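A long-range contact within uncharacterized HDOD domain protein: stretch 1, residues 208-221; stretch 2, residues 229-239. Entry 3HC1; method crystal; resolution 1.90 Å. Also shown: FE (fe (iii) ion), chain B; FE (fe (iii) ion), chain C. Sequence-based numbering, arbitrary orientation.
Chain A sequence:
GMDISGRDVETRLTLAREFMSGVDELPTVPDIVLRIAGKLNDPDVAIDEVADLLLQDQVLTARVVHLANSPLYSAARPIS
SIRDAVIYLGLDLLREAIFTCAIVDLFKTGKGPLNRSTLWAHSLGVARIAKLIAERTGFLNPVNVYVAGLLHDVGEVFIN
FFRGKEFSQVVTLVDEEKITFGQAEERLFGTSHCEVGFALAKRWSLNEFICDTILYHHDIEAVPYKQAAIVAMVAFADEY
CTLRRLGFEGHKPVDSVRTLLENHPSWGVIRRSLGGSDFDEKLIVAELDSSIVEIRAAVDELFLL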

# COMPACT_ATOMS: atom_id res chain seq x y z
N GLU A 208 -8.84 -10.41 6.15
CA GLU A 208 -7.83 -10.27 7.20
C GLU A 208 -6.42 -10.31 6.69
O GLU A 208 -5.54 -9.82 7.40
CB GLU A 208 -8.10 -11.25 8.36
CG GLU A 208 -9.32 -10.80 9.13
CD GLU A 208 -9.69 -11.60 10.36
OE1 GLU A 208 -9.42 -12.84 10.44
OE2 GLU A 208 -10.32 -10.94 11.23
N PHE A 209 -6.14 -10.85 5.50
CA PHE A 209 -4.75 -10.79 5.02
C PHE A 209 -4.34 -9.33 4.82
O PHE A 209 -3.20 -8.98 5.05
CB PHE A 209 -4.46 -11.67 3.78
CG PHE A 209 -4.76 -11.04 2.47
CD1 PHE A 209 -3.82 -10.22 1.85
CD2 PHE A 209 -5.97 -11.30 1.81
CE1 PHE A 209 -4.06 -9.68 0.59
CE2 PHE A 209 -6.25 -10.71 0.53
CZ PHE A 209 -5.29 -9.90 -0.06
N ILE A 210 -5.30 -8.50 4.44
CA ILE A 210 -5.07 -7.05 4.25
C ILE A 210 -5.07 -6.38 5.61
O ILE A 210 -4.16 -5.60 5.92
CB ILE A 210 -6.16 -6.39 3.32
CG1 ILE A 210 -6.05 -6.96 1.91
CG2 ILE A 210 -6.01 -4.86 3.28
CD1 ILE A 210 -7.31 -6.83 1.03
N CYS A 211 -6.08 -6.66 6.42
CA CYS A 211 -6.15 -6.10 7.78
C CYS A 211 -4.88 -6.34 8.55
O CYS A 211 -4.33 -5.42 9.16
CB CYS A 211 -7.34 -6.70 8.54
SG CYS A 211 -8.94 -6.19 7.86
N ASP A 212 -4.39 -7.57 8.51
CA ASP A 212 -3.16 -7.86 9.26
C ASP A 212 -1.91 -7.14 8.67
O ASP A 212 -1.00 -6.82 9.37
CB ASP A 212 -2.92 -9.35 9.24
CG ASP A 212 -3.97 -10.15 10.03
OD1 ASP A 212 -4.91 -9.57 10.65
OD2 ASP A 212 -3.86 -11.40 9.97
N THR A 213 -1.89 -6.91 7.36
CA THR A 213 -0.78 -6.25 6.75
C THR A 213 -0.72 -4.81 7.30
O THR A 213 0.34 -4.39 7.75
CB THR A 213 -0.88 -6.19 5.23
OG1 THR A 213 -0.79 -7.51 4.67
CG2 THR A 213 0.24 -5.28 4.66
N ILE A 214 -1.90 -4.16 7.39
CA ILE A 214 -2.06 -2.79 7.96
C ILE A 214 -1.63 -2.76 9.44
O ILE A 214 -0.88 -1.90 9.84
CB ILE A 214 -3.50 -2.30 7.75
CG1 ILE A 214 -3.87 -2.21 6.27
CG2 ILE A 214 -3.74 -0.90 8.39
CD1 ILE A 214 -5.43 -2.07 6.07
N LEU A 215 -1.97 -3.81 10.20
CA LEU A 215 -1.64 -3.89 11.63
C LEU A 215 -0.16 -4.11 11.93
O LEU A 215 0.38 -3.57 12.91
CB LEU A 215 -2.47 -5.02 12.29
CG LEU A 215 -2.31 -5.24 13.81
CD1 LEU A 215 -2.62 -3.96 14.60
CD2 LEU A 215 -3.20 -6.41 14.30
N TYR A 216 0.50 -4.92 11.10
CA TYR A 216 1.82 -5.46 11.43
C TYR A 216 2.97 -4.94 10.58
O TYR A 216 4.12 -5.36 10.77
CB TYR A 216 1.81 -6.98 11.35
CG TYR A 216 0.86 -7.71 12.28
CD1 TYR A 216 0.98 -7.62 13.67
CD2 TYR A 216 -0.10 -8.57 11.77
CE1 TYR A 216 0.10 -8.35 14.53
CE2 TYR A 216 -0.97 -9.30 12.59
CZ TYR A 216 -0.88 -9.18 13.95
OH TYR A 216 -1.74 -9.93 14.69
N HIS A 217 2.67 -4.02 9.66
CA HIS A 217 3.65 -3.61 8.67
C HIS A 217 4.87 -2.91 9.19
O HIS A 217 5.87 -2.85 8.47
CB HIS A 217 3.03 -2.83 7.52
CG HIS A 217 2.61 -1.43 7.87
ND1 HIS A 217 1.32 -1.10 8.22
CD2 HIS A 217 3.30 -0.27 7.80
CE1 HIS A 217 1.25 0.21 8.42
NE2 HIS A 217 2.46 0.71 8.27
N HIS A 218 4.81 -2.39 10.43
CA HIS A 218 6.01 -1.81 11.08
C HIS A 218 6.78 -2.79 11.95
O HIS A 218 7.81 -2.43 12.48
CB HIS A 218 5.67 -0.51 11.87
CG HIS A 218 5.33 0.64 10.99
ND1 HIS A 218 6.30 1.36 10.32
CD2 HIS A 218 4.13 1.21 10.64
CE1 HIS A 218 5.72 2.28 9.56
NE2 HIS A 218 4.41 2.24 9.75
N ASP A 219 6.32 -4.04 12.09
CA ASP A 219 7.13 -5.08 12.71
C ASP A 219 6.69 -6.47 12.29
O ASP A 219 5.82 -7.07 12.92
CB ASP A 219 7.12 -4.99 14.21
CG ASP A 219 8.14 -5.94 14.88
OD1 ASP A 219 9.02 -6.57 14.19
OD2 ASP A 219 8.03 -6.04 16.09
N ILE A 220 7.29 -6.94 11.22
CA ILE A 220 6.97 -8.27 10.64
C ILE A 220 7.10 -9.38 11.70
O ILE A 220 6.38 -10.36 11.64
CB ILE A 220 7.81 -8.53 9.38
CG1 ILE A 220 7.35 -9.82 8.66
CG2 ILE A 220 9.30 -8.59 9.71
CD1 ILE A 220 5.83 -9.85 8.33
N GLU A 221 7.98 -9.19 12.68
CA GLU A 221 8.25 -10.21 13.67
C GLU A 221 7.09 -10.42 14.63
O GLU A 221 7.03 -11.48 15.28
CB GLU A 221 9.60 -9.96 14.40
CG GLU A 221 10.77 -9.86 13.36
CD GLU A 221 12.15 -9.88 13.97
OE1 GLU A 221 12.55 -8.88 14.59
OE2 GLU A 221 12.85 -10.90 13.80
N ALA A 229 3.83 -14.08 4.08
CA ALA A 229 4.55 -13.55 2.87
C ALA A 229 4.09 -12.18 2.51
O ALA A 229 4.91 -11.30 2.37
CB ALA A 229 4.43 -14.45 1.67
N ILE A 230 2.78 -11.94 2.44
CA ILE A 230 2.30 -10.63 2.01
C ILE A 230 2.75 -9.54 2.97
O ILE A 230 3.25 -8.52 2.53
CB ILE A 230 0.75 -10.60 1.78
CG1 ILE A 230 0.36 -11.56 0.62
CG2 ILE A 230 0.32 -9.18 1.45
CD1 ILE A 230 -1.14 -11.84 0.48
N VAL A 231 2.55 -9.75 4.27
CA VAL A 231 2.90 -8.77 5.26
C VAL A 231 4.41 -8.51 5.20
O VAL A 231 4.85 -7.36 5.21
CB VAL A 231 2.59 -9.21 6.72
CG1 VAL A 231 2.82 -7.97 7.64
CG2 VAL A 231 1.17 -9.76 6.88
N ALA A 232 5.19 -9.59 5.11
CA ALA A 232 6.63 -9.49 5.04
C ALA A 232 7.05 -8.64 3.83
O ALA A 232 7.92 -7.77 3.97
CB ALA A 232 7.25 -10.90 5.01
N MSE A 233 6.37 -8.85 2.68
CA MSE A 233 6.64 -8.10 1.45
C MSE A 233 6.37 -6.62 1.58
O MSE A 233 7.18 -5.75 1.15
CB MSE A 233 5.88 -8.74 0.22
CG MSE A 233 6.64 -10.04 -0.19
SE MSE A 233 5.51 -11.05 -1.35
CE MSE A 233 6.46 -12.71 -0.95
N VAL A 234 5.24 -6.31 2.18
CA VAL A 234 4.81 -4.90 2.35
C VAL A 234 5.65 -4.25 3.44
O VAL A 234 6.03 -3.06 3.29
CB VAL A 234 3.30 -4.81 2.64
CG1 VAL A 234 2.84 -3.35 3.15
CG2 VAL A 234 2.46 -5.33 1.42
N ALA A 235 5.96 -4.97 4.53
CA ALA A 235 6.83 -4.36 5.56
C ALA A 235 8.17 -4.02 4.98
O ALA A 235 8.68 -2.93 5.26
CB ALA A 235 7.05 -5.25 6.82
N PHE A 236 8.76 -4.94 4.19
CA PHE A 236 10.03 -4.63 3.52
C PHE A 236 9.90 -3.43 2.60
O PHE A 236 10.71 -2.47 2.65
CB PHE A 236 10.65 -5.83 2.77
CG PHE A 236 11.90 -5.50 2.06
CD1 PHE A 236 11.87 -4.93 0.82
CD2 PHE A 236 13.13 -5.65 2.70
CE1 PHE A 236 13.00 -4.55 0.18
CE2 PHE A 236 14.28 -5.27 2.06
CZ PHE A 236 14.22 -4.72 0.81
N ALA A 237 8.88 -3.45 1.75
CA ALA A 237 8.67 -2.36 0.80
C ALA A 237 8.50 -1.00 1.49
O ALA A 237 8.99 0.02 0.99
CB ALA A 237 7.51 -2.66 -0.17
N ASP A 238 7.86 -0.97 2.65
CA ASP A 238 7.67 0.26 3.36
C ASP A 238 9.00 0.80 3.88
O ASP A 238 9.33 1.98 3.67
CB ASP A 238 6.67 0.10 4.51
CG ASP A 238 6.63 1.31 5.38
OD1 ASP A 238 6.32 2.36 4.83
OD2 ASP A 238 6.94 1.23 6.58
N GLU A 239 9.76 -0.05 4.56
CA GLU A 239 11.07 0.35 5.04
C GLU A 239 12.01 0.79 3.89
O GLU A 239 12.69 1.83 3.98
CB GLU A 239 11.69 -0.75 5.93
CG GLU A 239 12.91 -0.21 6.68
CD GLU A 239 13.33 -1.03 7.84
OE1 GLU A 239 12.90 -2.17 7.87
OE2 GLU A 239 14.04 -0.52 8.75
FE FE B . 3.01 2.83 8.16
FE FE C . 4.33 3.35 5.17
O HOH W 1 7.84 -0.83 7.88
O HOH W 2 4.23 2.27 6.83

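What holds the two stretches together? Mainly apolar packing, with no direct hydrogen bond between the stretches. The helix axes approach to 9.1 Å and diverge by 38°, running in broadly the same direction. V231 sits at the centre: its CG1 lies 3.6 Å from I220 CD1, which reaches it from beyond the turn, and 4.0 Å from Y216 CB. Nearby, F209 CD1 meets I230 CD1 at 3.4 Å, and T213 CG2 meets V234 CG1 at 3.6 Å.

How does polar T213 fit into this apolar surface? Its OG1 donates a hydrogen bond to F209 O, 2.8 Å away, within its own helix. The hydroxyl is thereby satisfied, although OG1 also packs 3.7 Å from V231 CG2.

Where do the backbones come closest? At H217 and A235, whose CA atoms are 4.5 Å apart. H217 O lies 3.1 Å from A235 CB, and A235 CA makes a CA-H...O contact with H217 O at 3.4 Å. Water 1 lies within hydrogen-bonding reach of both stretches, its O 2.9 Å from H217 O and 2.6 Å from D238 OD2.

What do the irons add? One FE binds H217 NE2 and H218 NE2, each at 2.2 Å; the other FE binds D238 OD1 at 2.2 Å. Water 2 bridges them, its O 1.9 Å from the first FE and 2.0 Å from the second, so metal coordination also connects the stretches.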